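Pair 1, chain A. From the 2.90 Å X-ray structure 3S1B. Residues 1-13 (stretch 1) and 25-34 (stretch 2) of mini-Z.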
# COMPACT_ATOMS: atom_id res chain seq x y z
N PHE A 1 -24.75 -1.28 -34.75
CA PHE A 1 -24.55 -0.97 -33.35
C PHE A 1 -23.50 -1.91 -32.81
O PHE A 1 -23.27 -2.97 -33.37
CB PHE A 1 -25.86 -1.15 -32.59
CG PHE A 1 -25.88 -0.47 -31.26
CD1 PHE A 1 -25.67 0.88 -31.16
CD2 PHE A 1 -26.15 -1.17 -30.11
CE1 PHE A 1 -25.71 1.51 -29.95
CE2 PHE A 1 -26.19 -0.54 -28.90
CZ PHE A 1 -25.97 0.79 -28.82
N ASN A 2 -22.86 -1.53 -31.73
CA ASN A 2 -21.82 -2.38 -31.23
C ASN A 2 -20.64 -2.14 -32.12
O ASN A 2 -19.60 -1.70 -31.69
CB ASN A 2 -22.26 -3.80 -31.42
CG ASN A 2 -21.53 -4.75 -30.54
OD1 ASN A 2 -20.99 -5.73 -31.01
ND2 ASN A 2 -21.51 -4.47 -29.25
N LYS A 3 -20.82 -2.37 -33.40
CA LYS A 3 -19.73 -2.14 -34.31
C LYS A 3 -19.43 -0.68 -34.12
O LYS A 3 -18.29 -0.28 -34.06
CB LYS A 3 -20.19 -2.40 -35.73
CG LYS A 3 -19.27 -1.90 -36.80
CD LYS A 3 -20.09 -1.55 -38.03
CE LYS A 3 -19.29 -1.68 -39.30
NZ LYS A 3 -17.93 -1.14 -39.13
N GLU A 4 -20.49 0.11 -34.00
CA GLU A 4 -20.36 1.54 -33.77
C GLU A 4 -19.71 1.83 -32.45
O GLU A 4 -18.94 2.75 -32.33
CB GLU A 4 -21.71 2.21 -33.79
CG GLU A 4 -21.83 3.17 -32.66
CD GLU A 4 -23.07 4.01 -32.74
OE1 GLU A 4 -23.32 4.58 -33.82
OE2 GLU A 4 -23.79 4.11 -31.73
N CYS A 5 -20.05 1.06 -31.44
CA CYS A 5 -19.50 1.26 -30.11
C CYS A 5 -18.00 1.04 -30.04
O CYS A 5 -17.30 1.76 -29.37
CB CYS A 5 -20.21 0.38 -29.10
SG CYS A 5 -21.71 1.09 -28.48
N LEU A 6 -17.52 0.03 -30.73
CA LEU A 6 -16.11 -0.24 -30.76
C LEU A 6 -15.38 0.89 -31.40
O LEU A 6 -14.33 1.31 -30.96
CB LEU A 6 -15.85 -1.49 -31.58
CG LEU A 6 -16.38 -2.76 -30.97
CD1 LEU A 6 -16.18 -3.90 -31.91
CD2 LEU A 6 -15.69 -3.00 -29.67
N LEU A 7 -15.95 1.40 -32.47
CA LEU A 7 -15.36 2.46 -33.23
C LEU A 7 -15.24 3.70 -32.41
O LEU A 7 -14.31 4.45 -32.55
CB LEU A 7 -16.20 2.73 -34.45
CG LEU A 7 -16.10 1.53 -35.36
CD1 LEU A 7 -17.11 1.60 -36.42
CD2 LEU A 7 -14.74 1.47 -35.92
N ARG A 8 -16.25 3.93 -31.60
CA ARG A 8 -16.29 5.07 -30.72
C ARG A 8 -15.20 4.99 -29.68
O ARG A 8 -14.52 5.95 -29.40
CB ARG A 8 -17.67 5.19 -30.08
CG ARG A 8 -18.49 6.35 -30.59
CD ARG A 8 -19.91 5.97 -30.93
NE ARG A 8 -20.81 5.93 -29.79
CZ ARG A 8 -21.05 6.95 -28.99
NH1 ARG A 8 -20.41 8.08 -29.17
NH2 ARG A 8 -21.89 6.83 -28.00
N TYR A 9 -15.04 3.82 -29.10
CA TYR A 9 -13.99 3.62 -28.13
C TYR A 9 -12.65 3.75 -28.82
O TYR A 9 -11.72 4.31 -28.28
CB TYR A 9 -14.12 2.27 -27.47
CG TYR A 9 -15.15 2.24 -26.38
CD1 TYR A 9 -15.07 3.09 -25.31
CD2 TYR A 9 -16.19 1.36 -26.42
CE1 TYR A 9 -16.00 3.06 -24.33
CE2 TYR A 9 -17.11 1.32 -25.44
CZ TYR A 9 -17.01 2.17 -24.40
OH TYR A 9 -17.95 2.13 -23.41
N LYS A 10 -12.55 3.19 -30.01
CA LYS A 10 -11.29 3.20 -30.71
C LYS A 10 -10.82 4.59 -31.04
O LYS A 10 -9.65 4.89 -30.90
CB LYS A 10 -11.38 2.35 -31.97
CG LYS A 10 -10.16 2.48 -32.84
CD LYS A 10 -9.64 1.16 -33.33
CE LYS A 10 -10.19 0.80 -34.67
NZ LYS A 10 -11.58 0.41 -34.49
N GLU A 11 -11.73 5.43 -31.47
CA GLU A 11 -11.41 6.80 -31.78
C GLU A 11 -10.97 7.53 -30.54
O GLU A 11 -10.16 8.42 -30.62
CB GLU A 11 -12.58 7.48 -32.47
CG GLU A 11 -13.05 8.74 -31.82
CD GLU A 11 -12.24 9.93 -32.19
OE1 GLU A 11 -12.54 11.03 -31.71
OE2 GLU A 11 -11.29 9.77 -32.96
N ALA A 12 -11.52 7.18 -29.40
CA ALA A 12 -11.17 7.89 -28.19
C ALA A 12 -9.70 7.73 -27.92
O ALA A 12 -9.03 8.67 -27.54
CB ALA A 12 -11.95 7.35 -27.05
N ALA A 13 -9.21 6.52 -28.09
CA ALA A 13 -7.81 6.21 -27.94
C ALA A 13 -7.00 6.85 -29.04
O ALA A 13 -5.92 7.34 -28.82
CB ALA A 13 -7.64 4.75 -27.99
N ALA A 25 -13.45 11.86 -20.14
CA ALA A 25 -14.82 12.33 -20.25
C ALA A 25 -15.58 11.77 -21.42
O ALA A 25 -16.74 11.46 -21.30
CB ALA A 25 -14.82 13.80 -20.30
N LYS A 26 -14.95 11.68 -22.57
CA LYS A 26 -15.60 11.14 -23.75
C LYS A 26 -15.90 9.67 -23.59
O LYS A 26 -16.90 9.19 -24.06
CB LYS A 26 -14.70 11.31 -24.95
CG LYS A 26 -15.32 10.83 -26.21
CD LYS A 26 -14.42 11.06 -27.38
CE LYS A 26 -15.03 10.55 -28.67
NZ LYS A 26 -14.13 10.78 -29.83
N ILE A 27 -15.06 8.97 -22.86
CA ILE A 27 -15.30 7.57 -22.59
C ILE A 27 -16.58 7.43 -21.82
O ILE A 27 -17.39 6.56 -22.08
CB ILE A 27 -14.19 7.01 -21.73
CG1 ILE A 27 -12.89 6.99 -22.50
CG2 ILE A 27 -14.51 5.61 -21.32
CD1 ILE A 27 -12.82 5.88 -23.47
N VAL A 28 -16.78 8.32 -20.87
CA VAL A 28 -17.97 8.26 -20.05
C VAL A 28 -19.18 8.42 -20.93
O VAL A 28 -20.18 7.77 -20.73
CB VAL A 28 -17.97 9.30 -18.98
CG1 VAL A 28 -19.18 9.17 -18.17
CG2 VAL A 28 -16.80 9.12 -18.10
N SER A 29 -19.10 9.28 -21.93
CA SER A 29 -20.22 9.44 -22.83
C SER A 29 -20.49 8.17 -23.61
O SER A 29 -21.63 7.80 -23.77
CB SER A 29 -19.91 10.53 -23.84
OG SER A 29 -19.31 11.62 -23.19
N ILE A 30 -19.45 7.51 -24.08
CA ILE A 30 -19.64 6.30 -24.85
C ILE A 30 -20.31 5.28 -23.97
O ILE A 30 -21.12 4.50 -24.42
CB ILE A 30 -18.35 5.75 -25.45
CG1 ILE A 30 -17.49 6.88 -25.99
CG2 ILE A 30 -18.66 4.81 -26.57
CD1 ILE A 30 -18.24 8.07 -26.32
N ASP A 31 -19.95 5.28 -22.70
CA ASP A 31 -20.56 4.35 -21.76
C ASP A 31 -22.05 4.59 -21.58
O ASP A 31 -22.82 3.64 -21.54
CB ASP A 31 -19.90 4.49 -20.41
CG ASP A 31 -18.51 3.97 -20.39
OD1 ASP A 31 -18.14 3.27 -21.34
OD2 ASP A 31 -17.79 4.26 -19.43
N ASP A 32 -22.46 5.84 -21.46
CA ASP A 32 -23.88 6.17 -21.27
C ASP A 32 -24.72 5.54 -22.38
O ASP A 32 -25.71 4.85 -22.11
CB ASP A 32 -24.12 7.70 -21.23
CG ASP A 32 -23.75 8.33 -19.88
OD1 ASP A 32 -23.69 9.58 -19.82
OD2 ASP A 32 -23.52 7.60 -18.89
N ASP A 33 -24.32 5.78 -23.63
CA ASP A 33 -24.99 5.19 -24.80
C ASP A 33 -24.60 3.73 -24.99
O ASP A 33 -25.30 2.98 -25.68
CB ASP A 33 -24.65 5.98 -26.08
CG ASP A 33 -25.33 7.34 -26.15
OD1 ASP A 33 -26.06 7.71 -25.20
OD2 ASP A 33 -25.15 8.06 -27.16
N CYS A 34 -23.50 3.31 -24.38
CA CYS A 34 -22.94 1.99 -24.61
C CYS A 34 -22.15 1.48 -23.41
O CYS A 34 -22.38 0.37 -22.94
CB CYS A 34 -22.04 2.04 -25.85
SG CYS A 34 -21.98 0.49 -26.73

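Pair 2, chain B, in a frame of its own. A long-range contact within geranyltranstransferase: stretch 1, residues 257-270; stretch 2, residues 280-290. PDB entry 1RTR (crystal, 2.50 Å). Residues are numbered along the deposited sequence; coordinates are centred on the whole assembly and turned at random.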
# COMPACT_ATOMS: atom_id res chain seq x y z
N LYS B 257 33.95 7.09 5.83
CA LYS B 257 32.83 6.22 5.50
C LYS B 257 32.20 6.63 4.17
O LYS B 257 32.02 5.80 3.27
CB LYS B 257 31.78 6.26 6.62
CG LYS B 257 31.09 4.95 6.84
CD LYS B 257 32.10 3.84 7.06
CE LYS B 257 31.73 2.96 8.23
NZ LYS B 257 32.79 1.91 8.36
N LEU B 258 31.92 7.93 4.05
CA LEU B 258 31.42 8.52 2.83
C LEU B 258 32.30 8.13 1.66
O LEU B 258 31.81 7.57 0.67
CB LEU B 258 31.36 10.05 2.95
CG LEU B 258 30.71 10.85 1.80
CD1 LEU B 258 29.52 10.13 1.13
CD2 LEU B 258 30.29 12.21 2.30
N THR B 259 33.59 8.42 1.77
CA THR B 259 34.54 8.16 0.69
C THR B 259 34.57 6.69 0.31
O THR B 259 34.64 6.36 -0.87
CB THR B 259 35.95 8.67 1.08
OG1 THR B 259 35.92 10.10 1.21
CG2 THR B 259 36.97 8.44 -0.04
N TYR B 260 34.50 5.81 1.31
CA TYR B 260 34.47 4.38 1.05
C TYR B 260 33.25 3.96 0.18
O TYR B 260 33.38 3.15 -0.74
CB TYR B 260 34.50 3.60 2.37
CG TYR B 260 33.93 2.21 2.22
CD1 TYR B 260 34.66 1.20 1.60
CD2 TYR B 260 32.64 1.92 2.66
CE1 TYR B 260 34.13 -0.07 1.44
CE2 TYR B 260 32.10 0.65 2.50
CZ TYR B 260 32.85 -0.33 1.89
OH TYR B 260 32.32 -1.59 1.73
N HIS B 261 32.08 4.50 0.49
CA HIS B 261 30.88 4.22 -0.29
C HIS B 261 30.95 4.85 -1.69
O HIS B 261 30.61 4.19 -2.69
CB HIS B 261 29.64 4.68 0.47
CG HIS B 261 29.29 3.79 1.61
ND1 HIS B 261 29.10 2.43 1.45
CD2 HIS B 261 29.14 4.04 2.93
CE1 HIS B 261 28.83 1.89 2.63
NE2 HIS B 261 28.85 2.84 3.54
N ARG B 262 31.40 6.10 -1.74
CA ARG B 262 31.72 6.80 -2.99
C ARG B 262 32.59 5.91 -3.86
O ARG B 262 32.28 5.67 -5.01
CB ARG B 262 32.43 8.13 -2.68
CG ARG B 262 32.79 9.04 -3.88
CD ARG B 262 33.69 8.40 -4.93
NE ARG B 262 35.01 9.01 -5.06
CZ ARG B 262 35.27 10.15 -5.71
NH1 ARG B 262 36.51 10.59 -5.79
NH2 ARG B 262 34.28 10.84 -6.27
N ASP B 263 33.67 5.39 -3.28
CA ASP B 263 34.63 4.60 -4.04
C ASP B 263 34.06 3.28 -4.50
O ASP B 263 34.35 2.83 -5.60
CB ASP B 263 35.91 4.37 -3.22
CG ASP B 263 36.77 5.61 -3.12
OD1 ASP B 263 37.76 5.58 -2.36
OD2 ASP B 263 36.53 6.66 -3.75
N ALA B 264 33.25 2.65 -3.65
CA ALA B 264 32.65 1.35 -3.98
C ALA B 264 31.56 1.50 -5.04
O ALA B 264 31.40 0.63 -5.89
CB ALA B 264 32.12 0.66 -2.72
N ALA B 265 30.84 2.62 -4.99
CA ALA B 265 29.85 2.98 -6.02
C ALA B 265 30.55 3.14 -7.36
O ALA B 265 30.26 2.39 -8.30
CB ALA B 265 29.11 4.25 -5.64
N VAL B 266 31.48 4.11 -7.42
CA VAL B 266 32.30 4.39 -8.61
C VAL B 266 33.00 3.13 -9.13
O VAL B 266 33.05 2.90 -10.33
CB VAL B 266 33.35 5.52 -8.32
CG1 VAL B 266 34.34 5.70 -9.48
CG2 VAL B 266 32.66 6.83 -8.04
N ASP B 267 33.50 2.31 -8.21
CA ASP B 267 34.12 1.04 -8.57
C ASP B 267 33.12 0.22 -9.36
O ASP B 267 33.40 -0.20 -10.47
CB ASP B 267 34.56 0.28 -7.32
CG ASP B 267 35.62 -0.78 -7.60
OD1 ASP B 267 35.96 -1.56 -6.68
OD2 ASP B 267 36.17 -0.90 -8.71
N GLU B 268 31.92 0.05 -8.80
CA GLU B 268 30.89 -0.83 -9.36
C GLU B 268 30.44 -0.45 -10.78
O GLU B 268 30.23 -1.33 -11.63
CB GLU B 268 29.68 -0.91 -8.41
CG GLU B 268 29.86 -1.91 -7.28
CD GLU B 268 30.09 -3.34 -7.76
OE1 GLU B 268 30.43 -4.22 -6.92
OE2 GLU B 268 29.92 -3.59 -8.98
N LEU B 269 30.32 0.85 -11.03
CA LEU B 269 30.07 1.36 -12.37
C LEU B 269 31.13 0.94 -13.38
O LEU B 269 30.78 0.51 -14.49
CB LEU B 269 29.89 2.88 -12.34
CG LEU B 269 28.66 3.37 -11.58
CD1 LEU B 269 28.60 4.88 -11.58
CD2 LEU B 269 27.36 2.78 -12.12
N THR B 270 32.42 1.03 -13.02
CA THR B 270 33.50 0.63 -13.94
C THR B 270 33.48 -0.86 -14.29
O THR B 270 34.18 -1.29 -15.21
CB THR B 270 34.93 1.04 -13.44
OG1 THR B 270 35.38 0.11 -12.44
CG2 THR B 270 34.95 2.41 -12.74
N HIS B 280 25.73 9.11 -16.42
CA HIS B 280 24.62 9.61 -15.61
C HIS B 280 24.65 9.12 -14.17
O HIS B 280 24.50 9.90 -13.22
CB HIS B 280 23.28 9.22 -16.25
CG HIS B 280 22.84 10.13 -17.36
ND1 HIS B 280 23.11 11.48 -17.36
CD2 HIS B 280 22.17 9.88 -18.50
CE1 HIS B 280 22.62 12.02 -18.46
NE2 HIS B 280 22.04 11.07 -19.17
N LEU B 281 24.81 7.80 -14.02
CA LEU B 281 24.93 7.17 -12.72
C LEU B 281 26.12 7.78 -11.96
O LEU B 281 25.97 8.25 -10.83
CB LEU B 281 25.09 5.65 -12.89
CG LEU B 281 23.87 4.72 -12.96
CD1 LEU B 281 22.55 5.44 -13.25
CD2 LEU B 281 24.10 3.63 -13.97
N LEU B 282 27.28 7.81 -12.63
CA LEU B 282 28.50 8.40 -12.09
C LEU B 282 28.28 9.85 -11.69
O LEU B 282 28.82 10.30 -10.69
CB LEU B 282 29.64 8.29 -13.12
CG LEU B 282 31.12 8.46 -12.73
CD1 LEU B 282 31.62 9.87 -13.09
CD2 LEU B 282 31.42 8.14 -11.26
N GLU B 283 27.47 10.57 -12.46
CA GLU B 283 27.14 11.95 -12.13
C GLU B 283 26.31 12.07 -10.85
O GLU B 283 26.48 13.02 -10.08
CB GLU B 283 26.42 12.63 -13.29
CG GLU B 283 27.00 13.97 -13.73
CD GLU B 283 26.72 14.27 -15.19
OE1 GLU B 283 27.69 14.45 -15.98
OE2 GLU B 283 25.51 14.31 -15.56
N ILE B 284 25.41 11.10 -10.62
CA ILE B 284 24.60 11.09 -9.40
C ILE B 284 25.45 10.78 -8.17
O ILE B 284 25.26 11.40 -7.12
CB ILE B 284 23.38 10.11 -9.53
CG1 ILE B 284 22.21 10.82 -10.20
CG2 ILE B 284 22.92 9.57 -8.17
CD1 ILE B 284 21.56 9.98 -11.26
N VAL B 285 26.40 9.85 -8.31
CA VAL B 285 27.38 9.58 -7.26
C VAL B 285 28.07 10.86 -6.81
O VAL B 285 28.19 11.11 -5.61
CB VAL B 285 28.48 8.60 -7.72
CG1 VAL B 285 29.53 8.41 -6.62
CG2 VAL B 285 27.89 7.26 -8.11
N ASP B 286 28.48 11.68 -7.78
CA ASP B 286 29.19 12.92 -7.46
C ASP B 286 28.30 13.98 -6.82
O ASP B 286 28.77 14.80 -6.02
CB ASP B 286 29.97 13.46 -8.67
CG ASP B 286 31.35 12.78 -8.83
OD1 ASP B 286 31.84 12.73 -9.97
OD2 ASP B 286 32.01 12.27 -7.88
N LEU B 287 27.01 13.96 -7.14
CA LEU B 287 26.05 14.87 -6.51
C LEU B 287 25.81 14.48 -5.04
O LEU B 287 25.70 15.35 -4.17
CB LEU B 287 24.73 14.93 -7.29
CG LEU B 287 24.31 16.35 -7.70
CD1 LEU B 287 24.23 16.54 -9.22
CD2 LEU B 287 23.01 16.76 -7.02
N PHE B 288 25.74 13.18 -4.79
CA PHE B 288 25.63 12.64 -3.43
C PHE B 288 26.92 12.91 -2.65
O PHE B 288 26.88 13.10 -1.43
CB PHE B 288 25.38 11.12 -3.47
CG PHE B 288 23.93 10.73 -3.65
CD1 PHE B 288 23.43 9.60 -3.00
CD2 PHE B 288 23.07 11.46 -4.46
CE1 PHE B 288 22.10 9.21 -3.15
CE2 PHE B 288 21.74 11.08 -4.62
CZ PHE B 288 21.25 9.95 -3.96
N TYR B 289 28.06 12.91 -3.35
CA TYR B 289 29.36 13.13 -2.72
C TYR B 289 29.67 14.59 -2.42
O TYR B 289 30.17 14.90 -1.33
CB TYR B 289 30.48 12.53 -3.57
CG TYR B 289 31.77 12.37 -2.81
CD1 TYR B 289 31.86 11.52 -1.71
CD2 TYR B 289 32.91 13.08 -3.18
CE1 TYR B 289 33.05 11.37 -1.01
CE2 TYR B 289 34.11 12.94 -2.48
CZ TYR B 289 34.17 12.09 -1.40
OH TYR B 289 35.35 11.94 -0.71
N SER B 290 29.38 15.47 -3.37
CA SER B 290 29.66 16.89 -3.22
C SER B 290 29.13 17.40 -1.89
O SER B 290 27.91 17.43 -1.66
CB SER B 290 29.07 17.70 -4.39
OG SER B 290 28.23 18.73 -3.91

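The sharpest difference lies where the early part of stretch 1 meets the end of stretch 2. Pair 1 closes that end with a covalent bond, a disulfide between C5(A) SG and C34(A) SG at 1.9 Å, whereas pair 2 puts R262(B) and Y289(B) at the matching positions and joins them by CH-pi and cation-pi contacts. CG of R262(B) lies over the ring face of Y289(B), 3.6 Å from its centroid, and the guanidinium follows over the same ring, CZ of R262(B) being 4.8 Å from the centroid in a cation-pi contact. The disulfide is compact; the arginine and tyrosine are larger, at almost the same backbone separation, and Y289(B) gives up more area to the partner helix than any other residue of pair 2.

The frame beneath these solutions is nearly identical. Both pairs are antiparallel helices, at 174° in pair 1 and 176° in pair 2, with axes approaching to 10.0 and 10.1 Å, and the central backbones superpose with an RMSD of 0.3 Å. Both point a branched aliphatic side chain toward the partner at one matching position: I30(A) in pair 1, V285(B) in pair 2. V285(B) is a knob among R262(B), A265(B), V266(B) and L269(B), its CG2 4.1 Å from CB of A265(B) and its CG1 3.8 Å from CG2 of V266(B). I30(A) meets a different set of neighbours, larger at Y9(A) and R8(A), smaller at C5(A). Its CG2 sits over the ring face of Y9(A), 3.9 Å from the centroid in a CH-pi contact, while R8(A) takes the place of the small A265(B).

The arginines therefore work at different positions. R8(A) reaches to a salt bridge, NH2 of R8(A) to OD2 of D33(A) at 3.6 Å. R262(B), at the cysteine position, instead places NH2 3.1 Å from OD2 of D286(B), with the carboxylate oxygen near the guanidinium plane. D286(B) matches D31(A), so the same aspartate position serves two chemistries: in pair 1, OH of Y9(A) donates a very short hydrogen bond to OD1 of D31(A), 2.4 Å. V266(B), which replaces that tyrosine, has no polar group to offer and packs its CG2 3.7 Å from CD2 of L282(B). The tyrosine that makes the contact in pair 2, Y289(B), sits on the second helix, where OH of Y289(B) and OG1 of T259(B) share a hydrogen bond of 2.7 Å.

At the far end the exchange is one of size and charge. A12(A) matches L269(B), and K26(A) matches L281(B). The leucine pair is apolar, CD2 of L269(B) lying 3.7 Å from CB of L281(B). Beside the small A12(A), the fully extended K26(A) instead carries its NZ to OE1 of E11(A), a 2.5 Å salt bridge; CB of A12(A) touches CD1 of I27(A) at 4.0 Å. For a designer, the lesson is that in both pairs the spacing and the central aliphatic position are kept, while the ends differ: a disulfide, an arginine over a tyrosine ring, a salt bridge or plain leucine packing.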